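Local atomic coordinates of cellulase (Clostridium cellulovorans, PDB entry 6UI3), a protein that probably hydrolyses internal beta-1,4-glycosidic bonds of cellulose and related plant polysaccharides, the chain here being the TIM-barrel catalytic part of a longer, dockerin-bearing enzyme. Residues S200-Y203 and P204-A207; P226-L229 and A230-A234; A246-I249 and D250-R254; F289-S292 and T293-Y297. One frame throughout, in Å; residues are numbered along the deposited sequence.

Contact 1 (S200-Y203 and P204-A207)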
ATOM      1  N   SER A 200       2.059  10.610  -3.016  1.00  6.91           N
ATOM      2  CA  SER A 200       3.045  11.486  -2.409  1.00  7.63           C
ATOM      3  C   SER A 200       2.492  12.267  -1.222  1.00  7.54           C
ATOM      4  O   SER A 200       1.334  12.705  -1.204  1.00  7.95           O
ATOM      5  CB  SER A 200       3.525  12.492  -3.460  1.00  8.10           C
ATOM      6  OG  SER A 200       4.519  13.349  -2.943  1.00  8.77           O
ATOM      7  N   SER A 201       3.376  12.496  -0.252  1.00  7.83           N
ATOM      8  CA  SER A 201       3.132  13.386   0.870  1.00  8.87           C
ATOM      9  C   SER A 201       3.664  14.796   0.650  1.00  9.44           C
ATOM     10  O   SER A 201       3.554  15.628   1.557  1.00 10.69           O
ATOM     11  CB  SER A 201       3.725  12.800   2.158  1.00  9.84           C
ATOM     12  OG  SER A 201       5.139  12.744   2.108  1.00 11.04           O
ATOM     13  N   ASP A 202       4.254  15.098  -0.506  1.00  9.10           N
ATOM     14  CA  ASP A 202       4.671  16.474  -0.752  1.00  9.84           C
ATOM     15  C   ASP A 202       3.426  17.355  -0.779  1.00  9.87           C
ATOM     16  O   ASP A 202       2.390  16.974  -1.330  1.00  9.54           O
ATOM     17  CB  ASP A 202       5.413  16.632  -2.088  1.00 12.16           C
ATOM     18  CG  ASP A 202       6.666  15.781  -2.196  1.00 16.12           C
ATOM     19  OD1 ASP A 202       7.430  15.727  -1.215  1.00 19.73           O
ATOM     20  OD2 ASP A 202       6.894  15.205  -3.292  1.00 16.64           O
ATOM     21  N   TYR A 203       3.559  18.564  -0.235  0.63 10.33           N
ATOM     22  CA  TYR A 203       2.384  19.400  -0.022  0.63 10.24           C
ATOM     23  C   TYR A 203       1.566  19.660  -1.285  0.63  9.72           C
ATOM     24  O   TYR A 203       0.329  19.623  -1.196  0.63 10.30           O
ATOM     25  CB  TYR A 203       2.727  20.709   0.716  0.63 11.16           C
ATOM     26  CG  TYR A 203       1.451  21.394   1.108  0.63 11.49           C
ATOM     27  CD1 TYR A 203       0.658  20.871   2.116  0.63 12.06           C
ATOM     28  CD2 TYR A 203       0.989  22.502   0.417  0.63 11.62           C
ATOM     29  CE1 TYR A 203      -0.546  21.446   2.446  0.63 12.57           C
ATOM     30  CE2 TYR A 203      -0.230  23.084   0.739  0.63 11.93           C
ATOM     31  CZ  TYR A 203      -0.981  22.548   1.763  0.63 12.22           C
ATOM     32  OH  TYR A 203      -2.192  23.081   2.108  0.63 13.11           O
ATOM     33  N   PRO A 204       2.145  19.915  -2.460  1.00  9.66           N
ATOM     34  CA  PRO A 204       1.276  20.197  -3.616  1.00 10.75           C
ATOM     35  C   PRO A 204       0.335  19.062  -3.974  1.00 10.08           C
ATOM     36  O   PRO A 204      -0.813  19.288  -4.385  1.00  9.94           O
ATOM     37  CB  PRO A 204       2.268  20.515  -4.738  1.00 12.28           C
ATOM     38  CG  PRO A 204       3.458  21.044  -4.025  1.00 12.37           C
ATOM     39  CD  PRO A 204       3.561  20.192  -2.772  1.00 11.92           C
ATOM     40  N   LYS A 205       0.790  17.816  -3.815  1.00  8.96           N
ATOM     41  CA  LYS A 205      -0.098  16.684  -4.079  1.00  9.12           C
ATOM     42  C   LYS A 205      -1.190  16.589  -3.024  1.00  9.55           C
ATOM     43  O   LYS A 205      -2.350  16.277  -3.326  1.00  9.99           O
ATOM     44  CB  LYS A 205       0.667  15.359  -4.129  1.00  8.39           C
ATOM     45  CG  LYS A 205       1.622  15.211  -5.300  1.00  9.78           C
ATOM     46  CD  LYS A 205       3.014  15.718  -5.003  1.00 10.16           C
ATOM     47  CE  LYS A 205       4.030  15.161  -6.011  1.00 11.62           C
ATOM     48  NZ  LYS A 205       5.423  15.580  -5.743  1.00 13.08           N
ATOM     49  N   VAL A 206      -0.827  16.842  -1.766  1.00 10.02           N
ATOM     50  CA  VAL A 206      -1.795  16.793  -0.677  1.00 10.65           C
ATOM     51  C   VAL A 206      -2.841  17.877  -0.850  1.00 11.87           C
ATOM     52  O   VAL A 206      -4.049  17.614  -0.739  1.00 12.61           O
ATOM     53  CB  VAL A 206      -1.033  16.901   0.657  1.00 10.91           C
ATOM     54  CG1 VAL A 206      -1.994  17.150   1.827  1.00 11.58           C
ATOM     55  CG2 VAL A 206      -0.195  15.637   0.858  1.00 10.98           C
ATOM     56  N   ALA A 207      -2.412  19.089  -1.180  1.00 11.13           N
ATOM     57  CA  ALA A 207      -3.349  20.190  -1.366  1.00 12.56           C
ATOM     58  C   ALA A 207      -4.206  19.990  -2.609  1.00 13.09           C
ATOM     59  O   ALA A 207      -5.358  20.448  -2.643  1.00 14.05           O
ATOM     60  CB  ALA A 207      -2.580  21.502  -1.474  1.00 14.05           C
TER

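Contact 2 (P226-L229 and A230-A234)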
ATOM      1  N   PRO A 226      13.241  11.188   4.757  1.00  7.45           N
ATOM      2  CA  PRO A 226      13.679  11.946   3.585  1.00  7.89           C
ATOM      3  C   PRO A 226      14.287  11.007   2.544  1.00  7.72           C
ATOM      4  O   PRO A 226      14.928  10.016   2.884  1.00  8.61           O
ATOM      5  CB  PRO A 226      14.706  12.940   4.152  1.00  9.63           C
ATOM      6  CG  PRO A 226      15.144  12.359   5.423  1.00 12.44           C
ATOM      7  CD  PRO A 226      14.104  11.417   5.925  1.00  9.15           C
ATOM      8  N   TYR A 227      14.067  11.312   1.271  1.00  7.84           N
ATOM      9  CA  TYR A 227      14.435  10.408   0.190  1.00  8.19           C
ATOM     10  C   TYR A 227      15.913  10.031   0.199  1.00  8.23           C
ATOM     11  O   TYR A 227      16.263   8.863  -0.004  1.00  8.48           O
ATOM     12  CB  TYR A 227      14.064  11.049  -1.157  1.00  9.71           C
ATOM     13  CG  TYR A 227      14.609  10.303  -2.342  1.00 11.69           C
ATOM     14  CD1 TYR A 227      14.050   9.102  -2.737  1.00 13.64           C
ATOM     15  CD2 TYR A 227      15.689  10.788  -3.061  1.00 12.49           C
ATOM     16  CE1 TYR A 227      14.563   8.397  -3.816  1.00 15.53           C
ATOM     17  CE2 TYR A 227      16.201  10.092  -4.137  1.00 14.67           C
ATOM     18  CZ  TYR A 227      15.633   8.903  -4.500  1.00 15.84           C
ATOM     19  OH  TYR A 227      16.159   8.215  -5.581  1.00 20.48           O
ATOM     20  N   ASN A 228      16.811  11.004   0.366  1.00  8.31           N
ATOM     21  CA  ASN A 228      18.229  10.695   0.176  1.00  8.96           C
ATOM     22  C   ASN A 228      18.742   9.686   1.188  1.00  8.12           C
ATOM     23  O   ASN A 228      19.642   8.903   0.869  1.00  9.62           O
ATOM     24  CB  ASN A 228      19.067  11.970   0.187  1.00 10.69           C
ATOM     25  CG  ASN A 228      18.945  12.752  -1.094  1.00 13.30           C
ATOM     26  OD1 ASN A 228      18.673  12.199  -2.159  1.00 13.19           O
ATOM     27  ND2 ASN A 228      19.178  14.052  -1.003  1.00 16.00           N
ATOM     28  N   LEU A 229      18.184   9.682   2.396  1.00  8.37           N
ATOM     29  CA  LEU A 229      18.527   8.688   3.405  1.00  7.83           C
ATOM     30  C   LEU A 229      17.751   7.395   3.202  1.00  7.88           C
ATOM     31  O   LEU A 229      18.322   6.299   3.257  1.00  8.74           O
ATOM     32  CB  LEU A 229      18.218   9.262   4.791  1.00  8.61           C
ATOM     33  CG  LEU A 229      18.386   8.283   5.951  1.00  8.76           C
ATOM     34  CD1 LEU A 229      19.834   7.851   6.139  1.00  9.26           C
ATOM     35  CD2 LEU A 229      17.830   8.874   7.258  1.00  9.51           C
ATOM     36  N   ALA A 230      16.442   7.498   2.987  1.00  7.29           N
ATOM     37  CA  ALA A 230      15.577   6.332   3.081  1.00  7.56           C
ATOM     38  C   ALA A 230      15.562   5.461   1.840  1.00  7.72           C
ATOM     39  O   ALA A 230      15.378   4.241   1.955  1.00  9.27           O
ATOM     40  CB  ALA A 230      14.131   6.731   3.406  1.00  9.01           C
ATOM     41  N   LEU A 231      15.690   6.039   0.652  1.00  7.95           N
ATOM     42  CA  LEU A 231      15.467   5.283  -0.569  1.00  9.44           C
ATOM     43  C   LEU A 231      16.506   5.491  -1.658  1.00  9.90           C
ATOM     44  O   LEU A 231      16.628   4.620  -2.521  1.00 11.69           O
ATOM     45  CB  LEU A 231      14.069   5.573  -1.134  1.00 11.34           C
ATOM     46  CG  LEU A 231      13.519   4.684  -2.250  1.00 13.62           C
ATOM     47  CD1 LEU A 231      13.566   3.234  -1.841  1.00 16.55           C
ATOM     48  CD2 LEU A 231      12.096   5.103  -2.589  1.00 16.18           C
ATOM     49  N   ASN A 232      17.252   6.585  -1.656  1.00  9.17           N
ATOM     50  CA  ASN A 232      18.295   6.781  -2.659  1.00  9.06           C
ATOM     51  C   ASN A 232      19.423   5.799  -2.386  1.00  9.46           C
ATOM     52  O   ASN A 232      20.048   5.845  -1.326  1.00 11.01           O
ATOM     53  CB  ASN A 232      18.800   8.211  -2.526  1.00  9.68           C
ATOM     54  CG  ASN A 232      19.716   8.637  -3.641  1.00 10.60           C
ATOM     55  OD1 ASN A 232      20.300   7.828  -4.352  1.00 10.99           O
ATOM     56  ND2 ASN A 232      19.883   9.949  -3.759  1.00 11.48           N
ATOM     57  N   ILE A 233      19.711   4.920  -3.348  1.00  9.00           N
ATOM     58  CA  ILE A 233      20.701   3.867  -3.177  1.00 10.16           C
ATOM     59  C   ILE A 233      22.062   4.223  -3.757  1.00 10.83           C
ATOM     60  O   ILE A 233      22.981   3.396  -3.695  1.00 12.09           O
ATOM     61  CB  ILE A 233      20.213   2.517  -3.750  1.00 11.62           C
ATOM     62  CG1 ILE A 233      19.919   2.604  -5.248  1.00 12.69           C
ATOM     63  CG2 ILE A 233      18.972   2.042  -3.008  1.00 12.62           C
ATOM     64  CD1 ILE A 233      19.686   1.237  -5.932  1.00 14.06           C
ATOM     65  N   ALA A 234      22.225   5.402  -4.333  1.00 10.28           N
ATOM     66  CA  ALA A 234      23.510   5.746  -4.925  1.00  9.40           C
ATOM     67  C   ALA A 234      24.612   5.734  -3.869  1.00  9.45           C
ATOM     68  O   ALA A 234      24.387   6.084  -2.703  1.00  9.89           O
ATOM     69  CB  ALA A 234      23.427   7.127  -5.570  1.00 11.07           C
TER

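Contact 3 (A246-I249 and D250-R254)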
ATOM      1  N   ALA A 246      14.660  13.728  11.108  1.00  7.85           N
ATOM      2  CA  ALA A 246      13.538  13.633  12.032  1.00  7.73           C
ATOM      3  C   ALA A 246      12.598  14.816  11.872  1.00  8.04           C
ATOM      4  O   ALA A 246      11.369  14.646  11.872  1.00  8.51           O
ATOM      5  CB  ALA A 246      14.054  13.524  13.464  1.00  9.02           C
ATOM      6  N   ALA A 247      13.153  16.022  11.729  1.00  7.67           N
ATOM      7  CA  ALA A 247      12.317  17.206  11.569  1.00  8.15           C
ATOM      8  C   ALA A 247      11.475  17.120  10.304  1.00  8.30           C
ATOM      9  O   ALA A 247      10.305  17.526  10.299  1.00  8.10           O
ATOM     10  CB  ALA A 247      13.200  18.450  11.543  1.00  9.84           C
ATOM     11  N   PHE A 248      12.047  16.605   9.213  1.00  8.13           N
ATOM     12  CA  PHE A 248      11.290  16.506   7.969  1.00  8.10           C
ATOM     13  C   PHE A 248      10.117  15.536   8.121  1.00  7.50           C
ATOM     14  O   PHE A 248       8.999  15.794   7.640  1.00  7.81           O
ATOM     15  CB  PHE A 248      12.208  16.089   6.817  1.00  9.34           C
ATOM     16  CG  PHE A 248      11.527  16.128   5.484  1.00  9.94           C
ATOM     17  CD1 PHE A 248      11.298  17.336   4.846  1.00 14.53           C
ATOM     18  CD2 PHE A 248      11.076  14.972   4.881  1.00  9.57           C
ATOM     19  CE1 PHE A 248      10.629  17.373   3.620  1.00 15.04           C
ATOM     20  CE2 PHE A 248      10.415  15.000   3.671  1.00 10.63           C
ATOM     21  CZ  PHE A 248      10.192  16.189   3.037  1.00 13.00           C
ATOM     22  N   ILE A 249      10.360  14.396   8.760  1.00  7.35           N
ATOM     23  CA  ILE A 249       9.295  13.435   9.012  1.00  7.51           C
ATOM     24  C   ILE A 249       8.209  14.060   9.879  1.00  7.01           C
ATOM     25  O   ILE A 249       7.012  13.955   9.580  1.00  7.22           O
ATOM     26  CB  ILE A 249       9.874  12.165   9.659  1.00  7.36           C
ATOM     27  CG1 ILE A 249      10.747  11.398   8.668  1.00  8.01           C
ATOM     28  CG2 ILE A 249       8.762  11.271  10.186  1.00  8.34           C
ATOM     29  CD1 ILE A 249      11.673  10.373   9.327  1.00  8.92           C
ATOM     30  N   ASP A 250       8.608  14.710  10.972  1.00  7.13           N
ATOM     31  CA  ASP A 250       7.627  15.278  11.888  1.00  7.30           C
ATOM     32  C   ASP A 250       6.767  16.336  11.199  1.00  7.57           C
ATOM     33  O   ASP A 250       5.542  16.361  11.372  1.00  7.79           O
ATOM     34  CB  ASP A 250       8.332  15.865  13.110  1.00  8.31           C
ATOM     35  CG  ASP A 250       7.360  16.292  14.163  1.00 11.59           C
ATOM     36  OD1 ASP A 250       6.872  15.403  14.881  1.00 14.63           O
ATOM     37  OD2 ASP A 250       7.034  17.488  14.265  1.00 12.41           O
ATOM     38  N   LYS A 251       7.394  17.215  10.407  1.00  7.20           N
ATOM     39  CA  LYS A 251       6.647  18.249   9.696  1.00  7.71           C
ATOM     40  C   LYS A 251       5.643  17.630   8.738  1.00  7.20           C
ATOM     41  O   LYS A 251       4.483  18.061   8.658  1.00  7.90           O
ATOM     42  CB  LYS A 251       7.623  19.161   8.948  1.00  9.12           C
ATOM     43  CG  LYS A 251       6.982  20.292   8.116  1.00 10.51           C
ATOM     44  CD  LYS A 251       8.031  21.210   7.513  1.00 16.01           C
ATOM     45  CE  LYS A 251       8.723  20.564   6.331  1.00 19.73           C
ATOM     46  NZ  LYS A 251       9.922  21.365   5.913  1.00 24.13           N
ATOM     47  N   THR A 252       6.071  16.605   8.008  1.00  7.11           N
ATOM     48  CA  THR A 252       5.193  15.961   7.037  1.00  7.34           C
ATOM     49  C   THR A 252       3.990  15.354   7.734  1.00  7.33           C
ATOM     50  O   THR A 252       2.853  15.508   7.282  1.00  7.71           O
ATOM     51  CB  THR A 252       5.960  14.885   6.260  1.00  7.86           C
ATOM     52  OG1 THR A 252       7.034  15.472   5.521  1.00  9.74           O
ATOM     53  CG2 THR A 252       5.068  14.148   5.270  1.00  8.77           C
ATOM     54  N   PHE A 253       4.219  14.657   8.850  1.00  7.45           N
ATOM     55  CA  PHE A 253       3.118  13.984   9.536  0.57  7.57           C
ATOM     56  C   PHE A 253       2.171  14.979  10.194  1.00  7.85           C
ATOM     57  O   PHE A 253       0.949  14.786  10.168  1.00  7.66           O
ATOM     58  CB  PHE A 253       3.640  12.934  10.529  0.57  7.70           C
ATOM     59  CG  PHE A 253       3.911  11.603   9.883  0.57  8.11           C
ATOM     60  CD1 PHE A 253       5.176  11.302   9.414  0.57  8.99           C
ATOM     61  CD2 PHE A 253       2.884  10.686   9.688  0.57  7.92           C
ATOM     62  CE1 PHE A 253       5.433  10.111   8.785  0.57  9.28           C
ATOM     63  CE2 PHE A 253       3.129   9.489   9.042  0.57  8.93           C
ATOM     64  CZ  PHE A 253       4.411   9.200   8.600  0.57  8.58           C
ATOM     65  N   ARG A 254       2.704  16.051  10.784  1.00  7.34           N
ATOM     66  CA  ARG A 254       1.819  17.086  11.304  1.00  7.63           C
ATOM     67  C   ARG A 254       0.945  17.673  10.191  1.00  7.77           C
ATOM     68  O   ARG A 254      -0.226  17.990  10.413  1.00  8.09           O
ATOM     69  CB  ARG A 254       2.630  18.190  11.983  1.00  7.75           C
ATOM     70  CG  ARG A 254       3.238  17.813  13.324  1.00  8.05           C
ATOM     71  CD  ARG A 254       3.965  18.969  13.942  1.00  9.34           C
ATOM     72  NE  ARG A 254       4.653  18.643  15.195  1.00 10.60           N
ATOM     73  CZ  ARG A 254       4.122  18.768  16.398  1.00 12.29           C
ATOM     74  NH1 ARG A 254       2.878  19.168  16.548  1.00 15.19           N
ATOM     75  NH2 ARG A 254       4.848  18.473  17.458  1.00 14.27           N
TER

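Contact 4 (F289-S292 and T293-Y297)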
ATOM      1  N   PHE A 289      11.491   6.127  15.275  1.00  6.89           N
ATOM      2  CA  PHE A 289      10.998   7.497  15.195  1.00  7.02           C
ATOM      3  C   PHE A 289       9.818   7.599  14.241  1.00  7.38           C
ATOM      4  O   PHE A 289       8.810   8.248  14.538  1.00  7.62           O
ATOM      5  CB  PHE A 289      12.114   8.441  14.734  1.00  7.21           C
ATOM      6  CG  PHE A 289      11.693   9.869  14.708  1.00  6.97           C
ATOM      7  CD1 PHE A 289      11.825  10.655  15.828  1.00  8.80           C
ATOM      8  CD2 PHE A 289      11.103  10.416  13.591  1.00  7.41           C
ATOM      9  CE1 PHE A 289      11.395  11.975  15.829  1.00  9.37           C
ATOM     10  CE2 PHE A 289      10.695  11.734  13.577  1.00  8.13           C
ATOM     11  CZ  PHE A 289      10.828  12.503  14.687  1.00  8.80           C
ATOM     12  N   TYR A 290       9.959   6.996  13.063  1.00  6.70           N
ATOM     13  CA  TYR A 290       8.938   7.081  12.024  1.00  6.30           C
ATOM     14  C   TYR A 290       7.622   6.500  12.510  1.00  6.46           C
ATOM     15  O   TYR A 290       6.572   7.149  12.431  1.00  6.89           O
ATOM     16  CB  TYR A 290       9.446   6.327  10.788  1.00  6.98           C
ATOM     17  CG  TYR A 290       8.659   6.543   9.524  1.00  6.64           C
ATOM     18  CD1 TYR A 290       7.376   6.021   9.373  1.00  7.30           C
ATOM     19  CD2 TYR A 290       9.202   7.254   8.473  1.00  7.31           C
ATOM     20  CE1 TYR A 290       6.651   6.222   8.212  1.00  7.04           C
ATOM     21  CE2 TYR A 290       8.476   7.459   7.305  1.00  8.12           C
ATOM     22  CZ  TYR A 290       7.203   6.926   7.180  1.00  7.71           C
ATOM     23  OH  TYR A 290       6.453   7.099   6.024  1.00  7.52           O
ATOM     24  N   VAL A 291       7.652   5.272  13.020  1.00  6.79           N
ATOM     25  CA  VAL A 291       6.414   4.637  13.448  1.00  7.09           C
ATOM     26  C   VAL A 291       5.829   5.365  14.650  1.00  7.93           C
ATOM     27  O   VAL A 291       4.606   5.508  14.761  1.00  8.02           O
ATOM     28  CB  VAL A 291       6.601   3.126  13.676  1.00  7.34           C
ATOM     29  CG1 VAL A 291       5.325   2.491  14.203  1.00  8.70           C
ATOM     30  CG2 VAL A 291       7.011   2.458  12.373  1.00  7.73           C
ATOM     31  N   SER A 292       6.668   5.820  15.587  1.00  8.34           N
ATOM     32  CA  SER A 292       6.140   6.575  16.719  0.62  8.47           C
ATOM     33  C   SER A 292       5.403   7.825  16.254  1.00  8.43           C
ATOM     34  O   SER A 292       4.312   8.141  16.753  1.00  9.26           O
ATOM     35  CB  SER A 292       7.268   6.958  17.668  0.62 10.03           C
ATOM     36  OG  SER A 292       6.775   7.802  18.694  0.62 12.48           O
ATOM     37  N   THR A 293       5.993   8.562  15.321  1.00  7.71           N
ATOM     38  CA  THR A 293       5.382   9.790  14.827  1.00  8.59           C
ATOM     39  C   THR A 293       4.070   9.493  14.117  1.00  8.36           C
ATOM     40  O   THR A 293       3.059  10.163  14.352  1.00  9.17           O
ATOM     41  CB  THR A 293       6.371  10.510  13.894  1.00  9.37           C
ATOM     42  OG1 THR A 293       7.584  10.788  14.601  1.00  9.85           O
ATOM     43  CG2 THR A 293       5.790  11.827  13.406  1.00 11.32           C
ATOM     44  N   ALA A 294       4.065   8.499  13.225  1.00  7.94           N
ATOM     45  CA  ALA A 294       2.834   8.126  12.527  1.00  7.47           C
ATOM     46  C   ALA A 294       1.751   7.687  13.508  1.00  7.85           C
ATOM     47  O   ALA A 294       0.569   8.028  13.346  1.00  8.55           O
ATOM     48  CB  ALA A 294       3.149   6.988  11.553  1.00  7.73           C
ATOM     49  N   THR A 295       2.123   6.896  14.511  1.00  7.88           N
ATOM     50  CA  THR A 295       1.155   6.382  15.471  1.00  8.81           C
ATOM     51  C   THR A 295       0.524   7.520  16.263  1.00  9.54           C
ATOM     52  O   THR A 295      -0.649   7.433  16.641  1.00 10.17           O
ATOM     53  CB  THR A 295       1.837   5.341  16.382  1.00  8.75           C
ATOM     54  OG1 THR A 295       2.340   4.262  15.582  1.00  8.69           O
ATOM     55  CG2 THR A 295       0.880   4.753  17.397  1.00 10.21           C
ATOM     56  N   ALA A 296       1.275   8.596  16.520  1.00  9.61           N
ATOM     57  CA  ALA A 296       0.727   9.758  17.219  1.00 10.78           C
ATOM     58  C   ALA A 296      -0.462  10.359  16.482  1.00 12.39           C
ATOM     59  O   ALA A 296      -1.317  11.002  17.113  1.00 14.01           O
ATOM     60  CB  ALA A 296       1.827  10.804  17.412  1.00 11.24           C
ATOM     61  N   TYR A 297      -0.538  10.176  15.161  1.00 10.70           N
ATOM     62  CA  TYR A 297      -1.637  10.674  14.336  1.00 11.99           C
ATOM     63  C   TYR A 297      -2.504   9.546  13.779  1.00 11.62           C
ATOM     64  O   TYR A 297      -3.258   9.757  12.819  1.00 13.21           O
ATOM     65  CB  TYR A 297      -1.108  11.612  13.248  1.00 11.75           C
ATOM     66  CG  TYR A 297      -0.264  12.710  13.864  1.00 10.96           C
ATOM     67  CD1 TYR A 297      -0.833  13.673  14.689  1.00 11.91           C
ATOM     68  CD2 TYR A 297       1.112  12.746  13.690  1.00 11.74           C
ATOM     69  CE1 TYR A 297      -0.054  14.659  15.296  1.00 11.80           C
ATOM     70  CE2 TYR A 297       1.893  13.723  14.296  1.00 12.10           C
ATOM     71  CZ  TYR A 297       1.303  14.676  15.110  1.00 11.40           C
ATOM     72  OH  TYR A 297       2.052  15.667  15.726  1.00 13.84           O
TER

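Contact 1 (S200-Y203 and P204-A207)
Asp202 and Lys205 run side by side, pointing the same way, and close a salt bridge in which Lys205 NZ lies 2.9 Å from Asp202 OD2. The ammonium group comes to the anti lone pair of that oxygen, away from the second carboxylate oxygen. Lys205 reaches it because its chain bends at chi2 (90°), and the bend lays the methylenes over Ser200, with Lys205 CD 3.5 Å from Ser200 OG. The strongest polar partner of Lys205 NZ lies outside, the carbonyl of Trp159, so the lysine ties this turn to a neighbouring loop. Beyond the charged pair, Tyr203 has its ring by Ala207 CB, one helical turn on, in one of its two modelled conformers. The backbone closes the turn: Val206 N donates to Asp202 O (3.2 Å, 163°), and Ala207 N donates to Tyr203 O over 2.8 Å. Ser200 OG accepts from the backbone N of Asp202 at 3.0 Å and so positions that residue. Val206 turns its methyl CG2 back toward the carbonyls of Asp202 and Ser201 and also packs on Met255 and Thr259 of helix 243-261. The whole is an ST turn leading into the first turn of a short helix, 203-208, with Asp202 at the N-cap position, in the loop that follows barrel strand 192-195.

Contact 2 (P226-L229 and A230-A234)
Tyr227 O takes two backbone donors at once, Leu231 N and Asn232 N, each 3.0 Å away and reaching it from opposite faces of the carbonyl plane. One residue earlier, Pro226 O receives Ala230 N at 2.9 Å, so the carbonyls at the start of this turn are satisfied by the amides that end it. The side chain of Asn232 is used at both ends. Its ND2 donates to Asn228 OD1 over 3.0 Å; the bond is straight at the hydrogen (165°) and lies in the amide plane of Asn232, but it arrives from above the carbonyl plane of Asn228. Its OD1 accepts from Ala234 N at 3.1 Å, an Asx turn that follows directly on the short helix 227-230 in the excursion between barrel strand 217-222 and helix 243-261. Asn232 CB also sits over one face of the Tyr227 ring, 4.0 Å from its centroid, a CH-pi contact, while Leu231 CB meets the ring obliquely near CD1. The carbonyls of Asn228 and Asn232 are taken as well, both by Lys277 NZ. The buried Leu229 and Ala230 rest against Phe286 of helix 280-296, and the backbone of Ala230 bonds to that of Thr275.

Contact 3 (A246-I249 and D250-R254)
With OG1 lying beside its own backbone N and opposite the carbonyl carbon (chi1 -62°), Thr252 folds its hydroxyl back along the helix to Phe248, where OG1 donates to Phe248 O at 2.9 Å. Phe248 turns CG the other way, away from its backbone N (chi1 -173°), which brings one face of its ring to the same hydroxyl: Thr252 OG1 stands over that face, offset toward the rim, 3.9 Å from Phe248 CE2. Phe248 O is therefore gripped twice by one residue, because Thr252 N also donates to it at 3.1 Å, from the opposite face of the carbonyl plane. Double use of the carbonyl gives the threonine hydroxyl a partner inside a buried part of the helix. Next along the chain, Ile249 O accepts Phe253 N at 3.0 Å. In one of the two modelled conformers of Phe253, its ring lies beside Ile249 CG2 and, toward helix 280-296, meets Tyr290 edge-to-face. On the more exposed side Arg254 NE makes a salt bridge to Asp250 OD2 (2.8 Å), arriving on the syn side of the carboxylate with the oxygen in the guanidinium plane. Ile249 rests on Phe289 of helix 280-296; Thr252 faces Ser201. With Asp250, Lys251 and Arg254 on the more exposed side, Ile249, Thr252 and Phe253 buried, and i to i+4 bonds throughout, this is an amphipathic helix of the outer layer of a TIM barrel.

Contact 4 (F289-S292 and T293-Y297)
Val291 O is gripped by two groups of Thr295, the hydroxyl OG1 at 2.7 Å and the backbone N at 2.9 Å, which come from opposite faces of the carbonyl plane. The hydroxyl stands well above that plane, 37° out of it. Thr293, two residues earlier, does the same to Phe289: its OG1 donates to Phe289 O over 2.8 Å, and its N donates to that oxygen from the other face. In each threonine OG1 sits opposite the carbonyl carbon and beside the backbone N (chi1 -58° in Thr293), the setting that lets it fold back to the preceding turn. The surroundings of the two hydroxyls differ. Thr293 OG1 lies over one face of the Phe289 ring, toward its rim and 3.4 Å from CE2, whereas Thr295 OG1 has the methyl CG1 of Val291 beside it at 3.7 Å. Between them Ala294 N donates to Tyr290 O in a nearly straight bond (3.0 Å, 173°), and Ala296 N reaches Ser292 O as the helix nears its end. The hydroxyl of the buried Tyr290 is bonded to Ala223 O, and its ring stacks on Phe272 of strand 267-272. Helix 280-296 thus lies against that strand and strand 301-305 as the middle of a beta-alpha-beta unit, with helix 243-261 packed on Phe289 and Ala294, and Phe339 of helix 329-339 on Val291 and Thr295.

Overall arrangement
The four contacts follow one another along the chain, all in the later half of an eight-stranded parallel TIM barrel. Contact 1 comes after strand 192-195, contact 2 after strand 217-222, contact 3 on helix 243-261 and contact 4 on helix 280-296. Contact 3 touches each of the others: contact 1 in the loop just before helix 203-208, contact 2 where Pro226 meets Phe248, and contact 4 where, among other pairs, Arg254 packs on Tyr297. Contacts 3 and 4 are nearest, with centres about 10 Å apart, on two outer helices packed together. Contacts 1, 2 and 4 do not touch one another, their centres being about 19 to 20 Å apart. Helix 243-261 therefore joins two loop-side turns to the next barrel helix.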